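Local coordinates for protein ABC-type phosphate transport system, periplasmic component (Lactobacillus brevis, PDB 4ECF) that probably serves as the solute-binding protein of a PstSACB-type ABC transporter, capturing phosphate for import across the cytoplasmic membrane, at residues His189-Thr193 with Glu194-Thr198; Ala13-Pro16 with Leu17-Ala21. One frame throughout, in Å; residues are numbered along the deposited sequence.

Interaction 1: His189-Thr193 with Glu194-Thr198; sequences HVAPT and EVNVT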
loop_
_atom_site.group_PDB
_atom_site.type_symbol
_atom_site.label_atom_id
_atom_site.label_comp_id
_atom_site.label_asym_id
_atom_site.label_seq_id
_atom_site.Cartn_x
_atom_site.Cartn_y
_atom_site.Cartn_z
ATOM N N HIS A 189 -11.878 7.769 15.796
ATOM C CA HIS A 189 -11.592 6.900 16.928
ATOM C C HIS A 189 -11.700 5.422 16.615
ATOM O O HIS A 189 -11.829 4.603 17.543
ATOM C CB HIS A 189 -12.460 7.330 18.140
ATOM C CG HIS A 189 -12.008 8.631 18.759
ATOM N ND1 HIS A 189 -10.828 8.746 19.414
ATOM C CD2 HIS A 189 -12.596 9.878 18.788
ATOM C CE1 HIS A 189 -10.665 9.988 19.838
ATOM N NE2 HIS A 189 -11.758 10.707 19.460
ATOM N N VAL A 190 -11.455 5.057 15.330
ATOM C CA VAL A 190 -11.231 3.676 14.923
ATOM C C VAL A 190 -9.736 3.493 14.635
ATOM O O VAL A 190 -9.133 4.312 13.927
ATOM C CB VAL A 190 -12.035 3.356 13.628
ATOM C CG1 VAL A 190 -11.785 1.917 13.162
ATOM C CG2 VAL A 190 -13.522 3.658 13.879
ATOM N N ALA A 191 -9.144 2.471 15.251
ATOM C CA ALA A 191 -7.703 2.289 15.153
ATOM C C ALA A 191 -7.359 1.549 13.875
ATOM O O ALA A 191 -8.161 0.729 13.407
ATOM C CB ALA A 191 -7.183 1.522 16.365
ATOM N N PRO A 192 -6.148 1.781 13.326
ATOM C CA PRO A 192 -5.650 1.100 12.114
ATOM C C PRO A 192 -5.094 -0.272 12.523
ATOM O O PRO A 192 -3.887 -0.438 12.636
ATOM C CB PRO A 192 -4.554 2.024 11.607
ATOM C CG PRO A 192 -4.086 2.809 12.815
ATOM C CD PRO A 192 -5.305 2.918 13.722
ATOM N N THR A 193 -6.011 -1.218 12.711
ATOM C CA THR A 193 -5.706 -2.587 13.111
ATOM C C THR A 193 -6.162 -3.582 12.020
ATOM O O THR A 193 -7.060 -3.287 11.205
ATOM C CB THR A 193 -6.398 -2.932 14.431
ATOM O OG1 THR A 193 -7.823 -2.958 14.275
ATOM C CG2 THR A 193 -6.003 -1.974 15.551
ATOM N N GLU A 194 -5.592 -4.785 12.081
ATOM C CA GLU A 194 -5.974 -5.871 11.182
ATOM C C GLU A 194 -7.452 -6.190 11.309
ATOM O O GLU A 194 -8.155 -6.265 10.322
ATOM C CB GLU A 194 -5.160 -7.139 11.536
ATOM C CG GLU A 194 -5.730 -8.423 10.911
ATOM C CD GLU A 194 -5.093 -9.710 11.421
ATOM O OE1 GLU A 194 -5.315 -10.076 12.609
ATOM O OE2 GLU A 194 -4.416 -10.374 10.605
ATOM N N VAL A 195 -7.953 -6.334 12.537
ATOM C CA VAL A 195 -9.354 -6.695 12.728
ATOM C C VAL A 195 -10.261 -5.657 12.113
ATOM O O VAL A 195 -11.264 -5.971 11.464
ATOM C CB VAL A 195 -9.707 -6.977 14.223
ATOM C CG1 VAL A 195 -9.481 -5.760 15.105
ATOM C CG2 VAL A 195 -11.122 -7.516 14.358
ATOM N N ASN A 196 -9.907 -4.381 12.292
ATOM C CA ASN A 196 -10.767 -3.346 11.742
ATOM C C ASN A 196 -10.763 -3.333 10.195
ATOM O O ASN A 196 -11.716 -2.897 9.579
ATOM C CB ASN A 196 -10.380 -1.989 12.315
ATOM C CG ASN A 196 -10.849 -1.795 13.772
ATOM O OD1 ASN A 196 -11.769 -2.475 14.242
ATOM N ND2 ASN A 196 -10.232 -0.853 14.465
ATOM N N VAL A 197 -9.664 -3.750 9.558
ATOM C CA VAL A 197 -9.658 -3.853 8.087
ATOM C C VAL A 197 -10.584 -5.014 7.675
ATOM O O VAL A 197 -11.383 -4.876 6.739
ATOM C CB VAL A 197 -8.221 -4.100 7.563
ATOM C CG1 VAL A 197 -8.263 -4.472 6.077
ATOM C CG2 VAL A 197 -7.324 -2.879 7.761
ATOM N N THR A 198 -10.524 -6.128 8.411
ATOM C CA THR A 198 -11.327 -7.287 8.004
ATOM C C THR A 198 -12.813 -6.986 7.943
ATOM O O THR A 198 -13.531 -7.564 7.140
ATOM C CB THR A 198 -11.088 -8.529 8.882
ATOM O OG1 THR A 198 -11.637 -8.324 10.188
ATOM C CG2 THR A 198 -9.616 -8.931 8.935
#
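Asn196 reaches back from the first turn of helix 194-198 to the loop before it. Its ND2 donates to the backbone O of Ala191 at 2.8 Å. The bond is almost straight, 175° at the hydrogen, and the acceptor lies in the plane of the Asn196 amide. Ala191 O also takes a weak bond from Thr193 N across the inverse gamma turn centred on Pro192. One carbonyl thus serves both the turn and the helix.

Thr193 is the N-cap. Its OG1 accepts from Asn196 N at 3.2 Å and so satisfies an amide of the first turn. The OG1 sits between its own backbone N and carbonyl carbon (chi1 67°), which turns it toward the helix end. The backbone O of Thr193 takes Val197 N at 3.1 Å, the first i to i+4 bond. Further along, Thr198 OG1 donates to Val195 O at 2.7 Å.

Val190 CG1 packs against the amide end of Asn196, 3.4 Å from ND2. CG1 points that way because it is anti to the backbone N (chi1 179°). Glu194 OE2 is hydrogen-bonded to Gln247. Val197 packs on Val80 and Phe175.

With an alanine in place of Asn196, the loop would probably be less firmly held to the helix, since Ala191 O would lose its straight bond and keep little more than the weak turn bond.

The two polar side chains work in opposite senses: the Thr193 hydroxyl takes a helix amide, and the Asn196 amide serves a loop carbonyl. Together they are likely to hold the direction in which the chain enters this short surface helix.

Interaction 2: Ala13-Pro16 with Leu17-Ala21; sequences ALQP and LVEAA. With EDO (1,2-ethanediol), chain I; PO4 (phosphate ion), chain B.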
loop_
_atom_site.group_PDB
_atom_site.type_symbol
_atom_site.label_atom_id
_atom_site.label_comp_id
_atom_site.label_asym_id
_atom_site.label_seq_id
_atom_site.Cartn_x
_atom_site.Cartn_y
_atom_site.Cartn_z
ATOM N N ALA A 13 4.295 -0.504 -1.238
ATOM C CA ALA A 13 3.505 -1.112 -0.174
ATOM C C ALA A 13 3.637 -2.647 -0.140
ATOM O O ALA A 13 3.640 -3.267 0.930
ATOM C CB ALA A 13 2.038 -0.737 -0.296
ATOM N N LEU A 14 3.788 -3.251 -1.327
ATOM C CA LEU A 14 3.796 -4.690 -1.497
ATOM C C LEU A 14 5.253 -5.229 -1.493
ATOM O O LEU A 14 5.512 -6.403 -1.223
ATOM C CB LEU A 14 3.120 -5.017 -2.819
ATOM C CG LEU A 14 2.842 -6.472 -3.182
ATOM C CD1 LEU A 14 2.352 -7.348 -2.019
ATOM C CD2 LEU A 14 1.916 -6.515 -4.406
ATOM N N GLN A 15 6.193 -4.326 -1.707
ATOM C CA GLN A 15 7.581 -4.674 -1.852
ATOM C C GLN A 15 8.090 -5.545 -0.691
ATOM O O GLN A 15 8.814 -6.534 -0.914
ATOM C CB GLN A 15 8.419 -3.418 -2.008
ATOM C CG GLN A 15 9.863 -3.705 -2.398
ATOM C CD GLN A 15 10.652 -2.444 -2.687
ATOM O OE1 GLN A 15 10.089 -1.356 -2.834
ATOM N NE2 GLN A 15 11.976 -2.599 -2.807
ATOM N N PRO A 16 7.753 -5.202 0.561
ATOM C CA PRO A 16 8.324 -6.023 1.656
ATOM C C PRO A 16 7.875 -7.479 1.594
ATOM O O PRO A 16 8.668 -8.391 1.898
ATOM C CB PRO A 16 7.793 -5.322 2.931
ATOM C CG PRO A 16 7.480 -3.913 2.493
ATOM C CD PRO A 16 7.025 -4.021 1.076
ATOM N N LEU A 17 6.620 -7.708 1.252
ATOM C CA LEU A 17 6.126 -9.096 1.143
ATOM C C LEU A 17 6.796 -9.844 -0.048
ATOM O O LEU A 17 7.191 -11.034 0.067
ATOM C CB LEU A 17 4.607 -9.132 0.971
ATOM C CG LEU A 17 3.969 -10.491 0.725
ATOM C CD1 LEU A 17 4.338 -11.473 1.849
ATOM C CD2 LEU A 17 2.442 -10.343 0.579
ATOM N N VAL A 18 6.929 -9.172 -1.177
ATOM C CA VAL A 18 7.561 -9.781 -2.362
ATOM C C VAL A 18 9.039 -10.090 -2.103
ATOM O O VAL A 18 9.541 -11.148 -2.440
ATOM C CB VAL A 18 7.289 -8.984 -3.662
ATOM C CG1 VAL A 18 7.946 -9.710 -4.825
ATOM C CG2 VAL A 18 5.778 -8.822 -3.887
ATOM N N GLU A 19 9.730 -9.185 -1.427
ATOM C CA GLU A 19 11.114 -9.413 -1.074
ATOM C C GLU A 19 11.257 -10.589 -0.095
ATOM O O GLU A 19 12.149 -11.430 -0.213
ATOM C CB GLU A 19 11.739 -8.159 -0.460
ATOM C CG GLU A 19 11.969 -7.092 -1.484
ATOM C CD GLU A 19 12.578 -5.835 -0.920
ATOM O OE1 GLU A 19 12.433 -5.614 0.298
ATOM O OE2 GLU A 19 13.174 -5.076 -1.719
ATOM N N ALA A 20 10.411 -10.613 0.940
ATOM C CA ALA A 20 10.511 -11.696 1.940
ATOM C C ALA A 20 10.150 -13.058 1.346
ATOM O O ALA A 20 10.864 -14.059 1.581
ATOM C CB ALA A 20 9.667 -11.398 3.180
ATOM N N ALA A 21 9.094 -13.083 0.533
ATOM C CA ALA A 21 8.641 -14.327 -0.078
ATOM C C ALA A 21 9.688 -14.789 -1.120
ATOM O O ALA A 21 9.972 -15.977 -1.255
ATOM C CB ALA A 21 7.279 -14.179 -0.734
HETATM C C1 EDO I . 12.033 -1.689 0.892
HETATM O O1 EDO I . 11.992 -0.602 1.826
HETATM C C2 EDO I . 10.857 -2.620 1.153
HETATM O O2 EDO I . 11.266 -3.766 1.914
HETATM P P PO4 B . 2.807 2.370 -3.815
HETATM O O1 PO4 B . 2.197 3.514 -3.016
HETATM O O2 PO4 B . 2.195 2.193 -5.157
HETATM O O3 PO4 B . 4.306 2.468 -3.895
HETATM O O4 PO4 B . 2.564 1.005 -3.003
#
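The start of helix 15-28, in the beta-alpha-beta unit of strands 4-10 and 32-39, carries this contact beside the bound phosphate. The ends of the Gln15 and Glu19 side chains meet one turn apart. Gln15 NE2 donates to Glu19 OE2 at 3.0 Å. The donor meets that oxygen from above the carboxylate plane, and the amide and carboxylate planes stand 80° apart. Gln15 reaches it with an extended chain, its CG anti to the backbone N (chi1 -170°). The other oxygen, Glu19 OE1, accepts from O2 of a 1,2-ethanediol at 2.7 Å, a molecule probably taken up from the crystallisation liquor.

The backbone bonds of the helix run alongside. Val18 N donates to Leu14 O, Glu19 N to Gln15 O at 2.9 Å, and Ala20 N to Pro16 O. Pro16 has no amide hydrogen to give, which suits the first turn.

Leu14 supplies the buried side. Its CG meets Val18 CG2 at 3.8 Å, and its CD1 meets Leu17 CD2 at 4.0 Å. Leu14 and Val18 both rest on Leu210 of strand 205-213.

Ala13 N donates to phosphate O4 at 2.9 Å. Thr12, Thr41, Arg127, Ser131, Gly132 and Thr133 also bind the ion. A backbone amide near the N-terminal end of the helix thus gives its N-H to the anion, and the helix dipole would probably add to its hold.

How the interactions relate
Interaction 2 comes first along the chain. It follows strand 4-10, where the chain turns into helix 15-28 beside the phosphate. The chain then runs on through strands 32-39, 55-58 and 73-87 and later elements before strand 183-187 leads to interaction 1. There residues 189-193 bring the chain into helix 194-198. Each contact is local, within one continuous stretch, so the two lie in series and neither nest nor cross. The centres of interaction 1 and interaction 2 are about 22 Å apart, and the two do not touch. Helix 194-198 rests on strand 73-87, which pairs with strand 205-213, and that strand packs against the start of helix 15-28.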